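Side-chain contacts in hypothetical protein (Staphylococcus aureus subsp. aureus, PDB 1QYI), which is of unknown function but carries a HAD-like hydrolase fold and so may be a phosphatase or related hydrolase: residues T25-L30 / I42-L47; M80-F85 / G171-L176; Y181-L186 / I198-F203. All coordinates share one frame; numbering follows the deposited sequence.

Interaction 1: residues T25-L30 / I42-L47; sequences TVYELL and IDWETL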
loop_
_atom_site.group_PDB
_atom_site.type_symbol
_atom_site.label_atom_id
_atom_site.label_comp_id
_atom_site.label_asym_id
_atom_site.label_seq_id
_atom_site.Cartn_x
_atom_site.Cartn_y
_atom_site.Cartn_z
ATOM N N THR A 25 -4.338 -11.848 -4.791
ATOM C CA THR A 25 -4.661 -12.471 -3.520
ATOM C C THR A 25 -6.067 -13.041 -3.564
ATOM O O THR A 25 -6.265 -14.239 -3.349
ATOM C CB THR A 25 -4.530 -11.477 -2.381
ATOM O OG1 THR A 25 -3.148 -11.128 -2.242
ATOM C CG2 THR A 25 -5.021 -12.084 -1.083
ATOM N N VAL A 26 -7.034 -12.184 -3.861
ATOM C CA VAL A 26 -8.426 -12.599 -3.951
ATOM C C VAL A 26 -8.553 -13.784 -4.909
ATOM O O VAL A 26 -9.202 -14.790 -4.603
ATOM C CB VAL A 26 -9.290 -11.425 -4.455
ATOM C CG1 VAL A 26 -10.764 -11.785 -4.396
ATOM C CG2 VAL A 26 -9.009 -10.191 -3.620
ATOM N N TYR A 27 -7.903 -13.673 -6.061
ATOM C CA TYR A 27 -7.951 -14.732 -7.065
ATOM C C TYR A 27 -7.338 -16.061 -6.567
ATOM O O TYR A 27 -7.902 -17.131 -6.780
ATOM C CB TYR A 27 -7.261 -14.237 -8.352
ATOM C CG TYR A 27 -7.630 -14.990 -9.617
ATOM C CD1 TYR A 27 -8.960 -15.078 -10.057
ATOM C CD2 TYR A 27 -6.645 -15.615 -10.379
ATOM C CE1 TYR A 27 -9.289 -15.780 -11.229
ATOM C CE2 TYR A 27 -6.955 -16.311 -11.541
ATOM C CZ TYR A 27 -8.267 -16.398 -11.963
ATOM O OH TYR A 27 -8.545 -17.133 -13.096
ATOM N N GLU A 28 -6.194 -16.007 -5.897
ATOM C CA GLU A 28 -5.591 -17.237 -5.404
ATOM C C GLU A 28 -6.437 -17.880 -4.319
ATOM O O GLU A 28 -6.461 -19.101 -4.171
ATOM C CB GLU A 28 -4.219 -16.976 -4.826
ATOM C CG GLU A 28 -3.423 -18.243 -4.616
ATOM C CD GLU A 28 -2.258 -18.033 -3.689
ATOM O OE1 GLU A 28 -1.744 -16.884 -3.624
ATOM O OE2 GLU A 28 -1.852 -19.026 -3.039
ATOM N N LEU A 29 -7.107 -17.048 -3.540
ATOM C CA LEU A 29 -7.967 -17.531 -2.471
ATOM C C LEU A 29 -9.252 -18.108 -3.068
ATOM O O LEU A 29 -10.061 -18.728 -2.368
ATOM C CB LEU A 29 -8.308 -16.376 -1.527
ATOM C CG LEU A 29 -7.790 -16.387 -0.088
ATOM C CD1 LEU A 29 -6.438 -17.079 0.011
ATOM C CD2 LEU A 29 -7.687 -14.936 0.387
ATOM N N LEU A 30 -9.431 -17.934 -4.372
ATOM C CA LEU A 30 -10.650 -18.410 -5.013
ATOM C C LEU A 30 -10.509 -19.651 -5.882
ATOM O O LEU A 30 -11.374 -20.526 -5.842
ATOM C CB LEU A 30 -11.246 -17.270 -5.833
ATOM C CG LEU A 30 -12.673 -16.804 -5.592
ATOM C CD1 LEU A 30 -13.089 -16.810 -4.137
ATOM C CD2 LEU A 30 -12.723 -15.410 -6.143
ATOM N N ILE A 42 -4.505 -20.581 -14.105
ATOM C CA ILE A 42 -3.149 -20.633 -14.618
ATOM C C ILE A 42 -2.164 -20.902 -13.481
ATOM O O ILE A 42 -2.456 -20.633 -12.316
ATOM C CB ILE A 42 -2.807 -19.316 -15.344
ATOM C CG1 ILE A 42 -1.475 -19.468 -16.075
ATOM C CG2 ILE A 42 -2.797 -18.154 -14.360
ATOM C CD1 ILE A 42 -1.182 -18.345 -17.011
ATOM N N ASP A 43 -1.008 -21.463 -13.817
ATOM C CA ASP A 43 0.006 -21.758 -12.813
ATOM C C ASP A 43 0.570 -20.439 -12.293
ATOM O O ASP A 43 1.100 -19.633 -13.056
ATOM C CB ASP A 43 1.117 -22.608 -13.427
ATOM C CG ASP A 43 2.083 -23.146 -12.387
ATOM O OD1 ASP A 43 3.039 -23.844 -12.772
ATOM O OD2 ASP A 43 1.891 -22.888 -11.183
ATOM N N TRP A 44 0.431 -20.215 -10.993
ATOM C CA TRP A 44 0.903 -18.989 -10.360
ATOM C C TRP A 44 2.353 -18.687 -10.675
ATOM O O TRP A 44 2.725 -17.537 -10.892
ATOM C CB TRP A 44 0.764 -19.113 -8.855
ATOM C CG TRP A 44 -0.593 -19.470 -8.417
ATOM C CD1 TRP A 44 -0.929 -20.421 -7.504
ATOM C CD2 TRP A 44 -1.814 -18.851 -8.824
ATOM N NE1 TRP A 44 -2.285 -20.424 -7.298
ATOM C CE2 TRP A 44 -2.855 -19.448 -8.083
ATOM C CE3 TRP A 44 -2.131 -17.806 -9.705
ATOM C CZ2 TRP A 44 -4.194 -19.087 -8.234
ATOM C CZ3 TRP A 44 -3.468 -17.440 -9.854
ATOM C CH2 TRP A 44 -4.476 -18.065 -9.104
ATOM N N GLU A 45 3.171 -19.733 -10.686
ATOM C CA GLU A 45 4.589 -19.578 -10.937
ATOM C C GLU A 45 4.933 -19.212 -12.380
ATOM O O GLU A 45 6.103 -19.037 -12.715
ATOM C CB GLU A 45 5.322 -20.853 -10.520
ATOM C CG GLU A 45 6.827 -20.740 -10.612
ATOM C CD GLU A 45 7.543 -21.998 -10.181
ATOM O OE1 GLU A 45 8.777 -22.063 -10.373
ATOM O OE2 GLU A 45 6.881 -22.916 -9.642
ATOM N N THR A 46 3.928 -19.087 -13.241
ATOM C CA THR A 46 4.205 -18.721 -14.625
ATOM C C THR A 46 3.440 -17.474 -15.082
ATOM O O THR A 46 3.384 -17.168 -16.273
ATOM C CB THR A 46 3.922 -19.902 -15.599
ATOM O OG1 THR A 46 2.576 -20.376 -15.441
ATOM C CG2 THR A 46 4.898 -21.040 -15.333
ATOM N N LEU A 47 2.872 -16.742 -14.127
ATOM C CA LEU A 47 2.121 -15.517 -14.424
ATOM C C LEU A 47 2.956 -14.480 -15.184
ATOM O O LEU A 47 4.168 -14.397 -14.998
ATOM C CB LEU A 47 1.626 -14.882 -13.125
ATOM C CG LEU A 47 0.596 -15.635 -12.292
ATOM C CD1 LEU A 47 0.568 -15.054 -10.889
ATOM C CD2 LEU A 47 -0.760 -15.549 -12.951
HETATM O O HOH W 1 -6.439 -18.306 -14.909
#
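Helix 16-31 and the loop that leads from it to helix 49-60 meet where Trp44 lays its indole against Tyr27 and Glu28. The indole makes two different contacts. Its six-membered ring turns its rim to the rim of the Tyr27 ring: CH2 of Trp44 lies 3.5 Å from CD2 of Tyr27, the planes stand 79° apart, and neither ring covers the face of the other. Glu28 instead comes in obliquely, its CG 3.3 Å above the indole plane near the rim, closest to NE1 of Trp44 at 3.6 Å. With CG of Trp44 anti to its own carbonyl carbon (chi1 -54°), the indole projects from the short 3-10 segment 44-45 to the helix. The loop folds back on the helix it has just left, in the mainly helical part of the chain away from the parallel sheet. A second link runs beside the aromatic one: water 1 lies at the edge of the Tyr27 ring, 3.0 Å from its OH, and accepts from Ile42 N at 3.1 Å. Trp44 NE1 hydrogen-bonds to Asp32 OD2, and Glu28 OE1 forms a salt bridge with Lys204. On the loop side, Thr46 doubles its grip on Asp43 O, with N and OG1 each 2.9 Å away and approaching from the same face of the carbonyl.

Interaction 2: residues M80-F85 / G171-L176; sequences MLFIVF and GALWTL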
loop_
_atom_site.group_PDB
_atom_site.type_symbol
_atom_site.label_atom_id
_atom_site.label_comp_id
_atom_site.label_asym_id
_atom_site.label_seq_id
_atom_site.Cartn_x
_atom_site.Cartn_y
_atom_site.Cartn_z
HETATM N N MSE A 80 -8.994 -3.928 1.623
HETATM C CA MSE A 80 -9.675 -4.001 0.334
HETATM C C MSE A 80 -9.830 -5.424 -0.211
HETATM O O MSE A 80 -10.935 -5.846 -0.555
HETATM C CB MSE A 80 -8.951 -3.143 -0.704
HETATM C CG MSE A 80 -8.883 -1.674 -0.356
HETATM SE SE MSE A 80 -8.251 -0.615 -1.834
HETATM C CE MSE A 80 -6.748 -1.733 -2.386
ATOM N N LEU A 81 -8.723 -6.155 -0.298
ATOM C CA LEU A 81 -8.762 -7.513 -0.805
ATOM C C LEU A 81 -9.615 -8.394 0.107
ATOM O O LEU A 81 -10.264 -9.328 -0.355
ATOM C CB LEU A 81 -7.344 -8.072 -0.922
ATOM C CG LEU A 81 -6.528 -8.274 0.354
ATOM C CD1 LEU A 81 -6.908 -9.600 1.012
ATOM C CD2 LEU A 81 -5.037 -8.292 -0.001
ATOM N N PHE A 82 -9.620 -8.098 1.402
ATOM C CA PHE A 82 -10.420 -8.880 2.337
ATOM C C PHE A 82 -11.915 -8.717 2.063
ATOM O O PHE A 82 -12.627 -9.710 1.952
ATOM C CB PHE A 82 -10.129 -8.463 3.783
ATOM C CG PHE A 82 -11.009 -9.145 4.807
ATOM C CD1 PHE A 82 -10.812 -10.486 5.136
ATOM C CD2 PHE A 82 -12.023 -8.437 5.457
ATOM C CE1 PHE A 82 -11.600 -11.110 6.096
ATOM C CE2 PHE A 82 -12.821 -9.052 6.423
ATOM C CZ PHE A 82 -12.607 -10.395 6.746
ATOM N N ILE A 83 -12.386 -7.471 1.974
ATOM C CA ILE A 83 -13.804 -7.200 1.730
ATOM C C ILE A 83 -14.268 -7.790 0.398
ATOM O O ILE A 83 -15.336 -8.399 0.314
ATOM C CB ILE A 83 -14.120 -5.654 1.767
ATOM C CG1 ILE A 83 -14.865 -5.283 3.061
ATOM C CG2 ILE A 83 -15.043 -5.255 0.623
ATOM C CD1 ILE A 83 -14.070 -5.428 4.344
ATOM N N VAL A 84 -13.459 -7.617 -0.637
ATOM C CA VAL A 84 -13.779 -8.138 -1.963
ATOM C C VAL A 84 -13.880 -9.667 -1.940
ATOM O O VAL A 84 -14.746 -10.253 -2.585
ATOM C CB VAL A 84 -12.704 -7.699 -2.993
ATOM C CG1 VAL A 84 -12.848 -8.489 -4.285
ATOM C CG2 VAL A 84 -12.850 -6.203 -3.266
ATOM N N PHE A 85 -13.002 -10.315 -1.186
ATOM C CA PHE A 85 -13.023 -11.761 -1.121
ATOM C C PHE A 85 -14.163 -12.284 -0.256
ATOM O O PHE A 85 -14.643 -13.404 -0.462
ATOM C CB PHE A 85 -11.694 -12.284 -0.592
ATOM C CG PHE A 85 -11.700 -13.756 -0.343
ATOM C CD1 PHE A 85 -11.625 -14.652 -1.402
ATOM C CD2 PHE A 85 -11.840 -14.250 0.959
ATOM C CE1 PHE A 85 -11.690 -16.022 -1.171
ATOM C CE2 PHE A 85 -11.907 -15.620 1.202
ATOM C CZ PHE A 85 -11.832 -16.515 0.137
ATOM N N GLY A 171 -9.470 -10.507 11.819
ATOM C CA GLY A 171 -9.933 -11.827 12.218
ATOM C C GLY A 171 -9.072 -12.939 11.655
ATOM O O GLY A 171 -8.068 -12.680 10.992
ATOM N N ALA A 172 -9.453 -14.184 11.919
ATOM C CA ALA A 172 -8.687 -15.309 11.412
ATOM C C ALA A 172 -8.662 -15.281 9.882
ATOM O O ALA A 172 -7.617 -15.510 9.270
ATOM C CB ALA A 172 -9.280 -16.629 11.910
ATOM N N LEU A 173 -9.808 -15.002 9.263
ATOM C CA LEU A 173 -9.879 -14.943 7.804
ATOM C C LEU A 173 -9.061 -13.751 7.309
ATOM O O LEU A 173 -8.374 -13.844 6.293
ATOM C CB LEU A 173 -11.329 -14.778 7.330
ATOM C CG LEU A 173 -11.769 -15.253 5.931
ATOM C CD1 LEU A 173 -12.803 -14.274 5.418
ATOM C CD2 LEU A 173 -10.604 -15.350 4.957
ATOM N N TRP A 174 -9.141 -12.635 8.032
ATOM C CA TRP A 174 -8.415 -11.425 7.657
ATOM C C TRP A 174 -6.908 -11.669 7.708
ATOM O O TRP A 174 -6.150 -11.153 6.884
ATOM C CB TRP A 174 -8.762 -10.271 8.602
ATOM C CG TRP A 174 -8.193 -8.945 8.160
ATOM C CD1 TRP A 174 -8.793 -8.032 7.345
ATOM C CD2 TRP A 174 -6.890 -8.424 8.462
ATOM N NE1 TRP A 174 -7.955 -6.970 7.122
ATOM C CE2 TRP A 174 -6.796 -7.175 7.798
ATOM C CE3 TRP A 174 -5.819 -8.874 9.231
ATOM C CZ2 TRP A 174 -5.624 -6.380 7.880
ATOM C CZ3 TRP A 174 -4.670 -8.083 9.305
ATOM C CH2 TRP A 174 -4.590 -6.844 8.640
ATOM N N THR A 175 -6.491 -12.452 8.700
ATOM C CA THR A 175 -5.092 -12.805 8.890
ATOM C C THR A 175 -4.617 -13.695 7.748
ATOM O O THR A 175 -3.502 -13.542 7.260
ATOM C CB THR A 175 -4.906 -13.513 10.253
ATOM O OG1 THR A 175 -5.330 -12.624 11.292
ATOM C CG2 THR A 175 -3.452 -13.891 10.493
ATOM N N LEU A 176 -5.480 -14.611 7.314
ATOM C CA LEU A 176 -5.156 -15.505 6.210
ATOM C C LEU A 176 -4.911 -14.712 4.939
ATOM O O LEU A 176 -3.836 -14.799 4.340
ATOM C CB LEU A 176 -6.293 -16.494 5.948
ATOM C CG LEU A 176 -6.105 -17.386 4.714
ATOM C CD1 LEU A 176 -4.811 -18.192 4.838
ATOM C CD2 LEU A 176 -7.305 -18.313 4.556
#
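Both Phe82 and Trp174 hold CG anti to the backbone N (chi1 175° for Phe82), and from their two helices the side chains cross at about a right angle. The result is an edge-to-face pair: the five-membered ring of Trp174 presents its edge to the face of Phe82, centroids 4.9 Å apart and planes at 63°. CD1 of Trp174 does the touching, 3.5 Å from CG of Phe82. The same face also receives Trp174 CB in a CH-pi contact, 4.2 Å from the ring centroid. Leu173 CD1 lies 3.5 Å from CE1 of Phe82, while its other methyl, CD2, meets CE2 of Phe85 at 4.0 Å, so one leucine bridges two phenylalanines a helical turn apart. Trp174 NE1 hydrogen-bonds to OD1 of Asp79, the residue just before segment 80-85. The carbonyl O of the N-cap residue Gly171 accepts from N and OG1 of Thr175, from opposite faces of its plane. The helix axes approach to 9.9 Å at 118°, in the helical region inserted between strands 3-6 and 233-237, consistent with a HAD cap domain. Helix 144-158 packs on Phe82 through Leu151 and on Trp174 through Tyr148, while helix 16-31 meets Phe85 through Leu29 and Leu30.

Interaction 3: residues Y181-L186 / I198-F203; sequences YQEWYL and IARTTF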
loop_
_atom_site.group_PDB
_atom_site.type_symbol
_atom_site.label_atom_id
_atom_site.label_comp_id
_atom_site.label_asym_id
_atom_site.label_seq_id
_atom_site.Cartn_x
_atom_site.Cartn_y
_atom_site.Cartn_z
ATOM N N TYR A 181 -1.225 -12.177 0.851
ATOM C CA TYR A 181 -0.790 -10.984 0.131
ATOM C C TYR A 181 0.695 -10.685 0.382
ATOM O O TYR A 181 1.460 -10.370 -0.547
ATOM C CB TYR A 181 -1.651 -9.790 0.551
ATOM C CG TYR A 181 -1.171 -8.459 0.024
ATOM C CD1 TYR A 181 -0.100 -7.794 0.630
ATOM C CD2 TYR A 181 -1.802 -7.844 -1.062
ATOM C CE1 TYR A 181 0.326 -6.558 0.179
ATOM C CE2 TYR A 181 -1.380 -6.607 -1.522
ATOM C CZ TYR A 181 -0.317 -5.972 -0.896
ATOM O OH TYR A 181 0.111 -4.746 -1.338
ATOM N N GLN A 182 1.090 -10.804 1.647
ATOM C CA GLN A 182 2.462 -10.534 2.045
ATOM C C GLN A 182 3.453 -11.479 1.369
ATOM O O GLN A 182 4.545 -11.061 0.973
ATOM C CB GLN A 182 2.586 -10.595 3.577
ATOM C CG GLN A 182 1.878 -9.439 4.285
ATOM C CD GLN A 182 2.526 -8.088 4.010
ATOM O OE1 GLN A 182 3.509 -7.726 4.654
ATOM N NE2 GLN A 182 1.991 -7.345 3.037
ATOM N N GLU A 183 3.082 -12.747 1.222
ATOM C CA GLU A 183 3.984 -13.686 0.571
ATOM C C GLU A 183 4.053 -13.330 -0.909
ATOM O O GLU A 183 5.117 -13.368 -1.526
ATOM C CB GLU A 183 3.516 -15.130 0.753
ATOM C CG GLU A 183 4.665 -16.029 1.131
ATOM C CD GLU A 183 4.299 -17.496 1.193
ATOM O OE1 GLU A 183 3.372 -17.851 1.952
ATOM O OE2 GLU A 183 4.951 -18.293 0.486
ATOM N N TRP A 184 2.902 -12.980 -1.467
ATOM C CA TRP A 184 2.816 -12.571 -2.858
ATOM C C TRP A 184 3.768 -11.392 -3.081
ATOM O O TRP A 184 4.570 -11.391 -4.011
ATOM C CB TRP A 184 1.386 -12.134 -3.169
ATOM C CG TRP A 184 0.535 -13.169 -3.875
ATOM C CD1 TRP A 184 -0.780 -13.452 -3.644
ATOM C CD2 TRP A 184 0.931 -13.970 -4.997
ATOM N NE1 TRP A 184 -1.230 -14.375 -4.566
ATOM C CE2 TRP A 184 -0.208 -14.698 -5.410
ATOM C CE3 TRP A 184 2.130 -14.122 -5.706
ATOM C CZ2 TRP A 184 -0.178 -15.580 -6.484
ATOM C CZ3 TRP A 184 2.161 -14.998 -6.775
ATOM C CH2 TRP A 184 1.003 -15.712 -7.160
ATOM N N TYR A 185 3.683 -10.401 -2.199
ATOM C CA TYR A 185 4.505 -9.208 -2.306
ATOM C C TYR A 185 5.973 -9.372 -1.915
ATOM O O TYR A 185 6.859 -9.205 -2.755
ATOM C CB TYR A 185 3.875 -8.081 -1.486
ATOM C CG TYR A 185 4.284 -6.679 -1.901
ATOM C CD1 TYR A 185 5.524 -6.149 -1.544
ATOM C CD2 TYR A 185 3.415 -5.878 -2.641
ATOM C CE1 TYR A 185 5.883 -4.848 -1.913
ATOM C CE2 TYR A 185 3.760 -4.589 -3.014
ATOM C CZ TYR A 185 4.989 -4.077 -2.645
ATOM O OH TYR A 185 5.303 -2.787 -2.991
ATOM N N LEU A 186 6.239 -9.682 -0.650
ATOM C CA LEU A 186 7.623 -9.832 -0.191
ATOM C C LEU A 186 8.305 -11.072 -0.748
ATOM O O LEU A 186 9.530 -11.109 -0.879
ATOM C CB LEU A 186 7.674 -9.891 1.336
ATOM C CG LEU A 186 6.908 -8.804 2.094
ATOM C CD1 LEU A 186 6.823 -9.191 3.559
ATOM C CD2 LEU A 186 7.583 -7.443 1.918
ATOM N N ILE A 198 6.289 -19.133 8.597
ATOM C CA ILE A 198 6.759 -20.078 7.590
ATOM C C ILE A 198 5.970 -19.842 6.310
ATOM O O ILE A 198 4.750 -19.643 6.344
ATOM C CB ILE A 198 6.579 -21.558 8.080
ATOM C CG1 ILE A 198 7.549 -21.849 9.231
ATOM C CG2 ILE A 198 6.894 -22.545 6.976
ATOM C CD1 ILE A 198 7.225 -21.109 10.506
ATOM N N ALA A 199 6.684 -19.845 5.186
ATOM C CA ALA A 199 6.094 -19.614 3.879
ATOM C C ALA A 199 5.195 -20.752 3.447
ATOM O O ALA A 199 5.473 -21.926 3.711
ATOM C CB ALA A 199 7.183 -19.407 2.849
ATOM N N ARG A 200 4.112 -20.392 2.774
ATOM C CA ARG A 200 3.166 -21.379 2.292
ATOM C C ARG A 200 3.664 -22.012 1.004
ATOM O O ARG A 200 3.500 -23.209 0.803
ATOM C CB ARG A 200 1.807 -20.725 2.055
ATOM C CG ARG A 200 1.093 -20.361 3.322
ATOM C CD ARG A 200 -0.391 -20.186 3.079
ATOM N NE ARG A 200 -1.123 -20.222 4.344
ATOM C CZ ARG A 200 -1.106 -19.246 5.245
ATOM N NH1 ARG A 200 -0.408 -18.146 5.013
ATOM N NH2 ARG A 200 -1.755 -19.391 6.391
ATOM N N THR A 201 4.280 -21.211 0.142
ATOM C CA THR A 201 4.776 -21.699 -1.145
ATOM C C THR A 201 6.305 -21.665 -1.235
ATOM O O THR A 201 6.995 -21.337 -0.268
ATOM C CB THR A 201 4.212 -20.841 -2.311
ATOM O OG1 THR A 201 4.800 -19.529 -2.283
ATOM C CG2 THR A 201 2.696 -20.705 -2.184
ATOM N N THR A 202 6.826 -22.026 -2.404
ATOM C CA THR A 202 8.263 -22.007 -2.649
ATOM C C THR A 202 8.504 -21.489 -4.045
ATOM O O THR A 202 9.607 -21.618 -4.572
ATOM C CB THR A 202 8.923 -23.397 -2.551
ATOM O OG1 THR A 202 8.343 -24.269 -3.519
ATOM C CG2 THR A 202 8.765 -23.986 -1.156
ATOM N N PHE A 203 7.465 -20.918 -4.652
ATOM C CA PHE A 203 7.573 -20.372 -6.008
ATOM C C PHE A 203 7.329 -18.859 -6.068
ATOM O O PHE A 203 7.523 -18.240 -7.111
ATOM C CB PHE A 203 6.599 -21.103 -6.948
ATOM C CG PHE A 203 5.164 -21.024 -6.509
ATOM C CD1 PHE A 203 4.443 -19.839 -6.648
ATOM C CD2 PHE A 203 4.556 -22.113 -5.884
ATOM C CE1 PHE A 203 3.146 -19.739 -6.166
ATOM C CE2 PHE A 203 3.258 -22.023 -5.397
ATOM C CZ PHE A 203 2.548 -20.831 -5.536
#
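The carboxylate of Glu183 takes hold of two successive backbone N-H groups in the loop that follows its own helix. OE1 of Glu183 accepts from Arg200 N at 2.8 Å with an N-H...O angle of 165°, met on the syn side but 31° out of the carboxylate plane. OE2 of Glu183 accepts from Thr201 N at 3.0 Å, nearly as straight at 167°, and here the syn lone pair is used. Thr201 OG1 also lies 3.0 Å from OE2 of Glu183. Ser188 OG, five residues farther along the same helix, also hydrogen-bonds to OE2. Beyond CG the Glu183 chain is extended, which carries the carboxylate out from helix 172-195 to the loop. Around these bonds, apolar carbons close in: CB of Ala199 lies 3.4 Å from OE2 of Glu183, and CB of Arg200 3.3 Å from OE1 of Glu183. The Arg200 guanidinium leads away from the carboxylate to salt bridges with Glu112 and Glu179. Loop 198-203, which has no regular secondary structure, is thus tied back onto the middle of the helix it leaves. A buried carboxylate with both oxygens occupied by N-H donors is probably kept ionised, since the N-H dipoles would stabilise its negative charge, and its two-pronged grip probably restrains the backbone at Arg200 and Thr201.

In the fold
Along the chain interactions 1, 2 and 3 follow in series, and all lie in the helical part, away from the six-stranded parallel sheet. Their centres are close: about 12 Å between interactions 1 and 3, and about 16 Å from interaction 2 to either. Interactions 2 and 3 share helix 172-195. Helix 16-31 of interaction 1 touches both others: Thr25 packs on Leu81 and also meets Tyr181 and Trp184. Interactions 1 and 3 each fold a loop back onto its preceding helix, and interaction 2 joins helices far apart in sequence; together they hold helices 16-31, 77-93 and 172-195 in one helical region, lying between strands 3-6 and 233-237, consistent with the cap domain of a HAD-like protein.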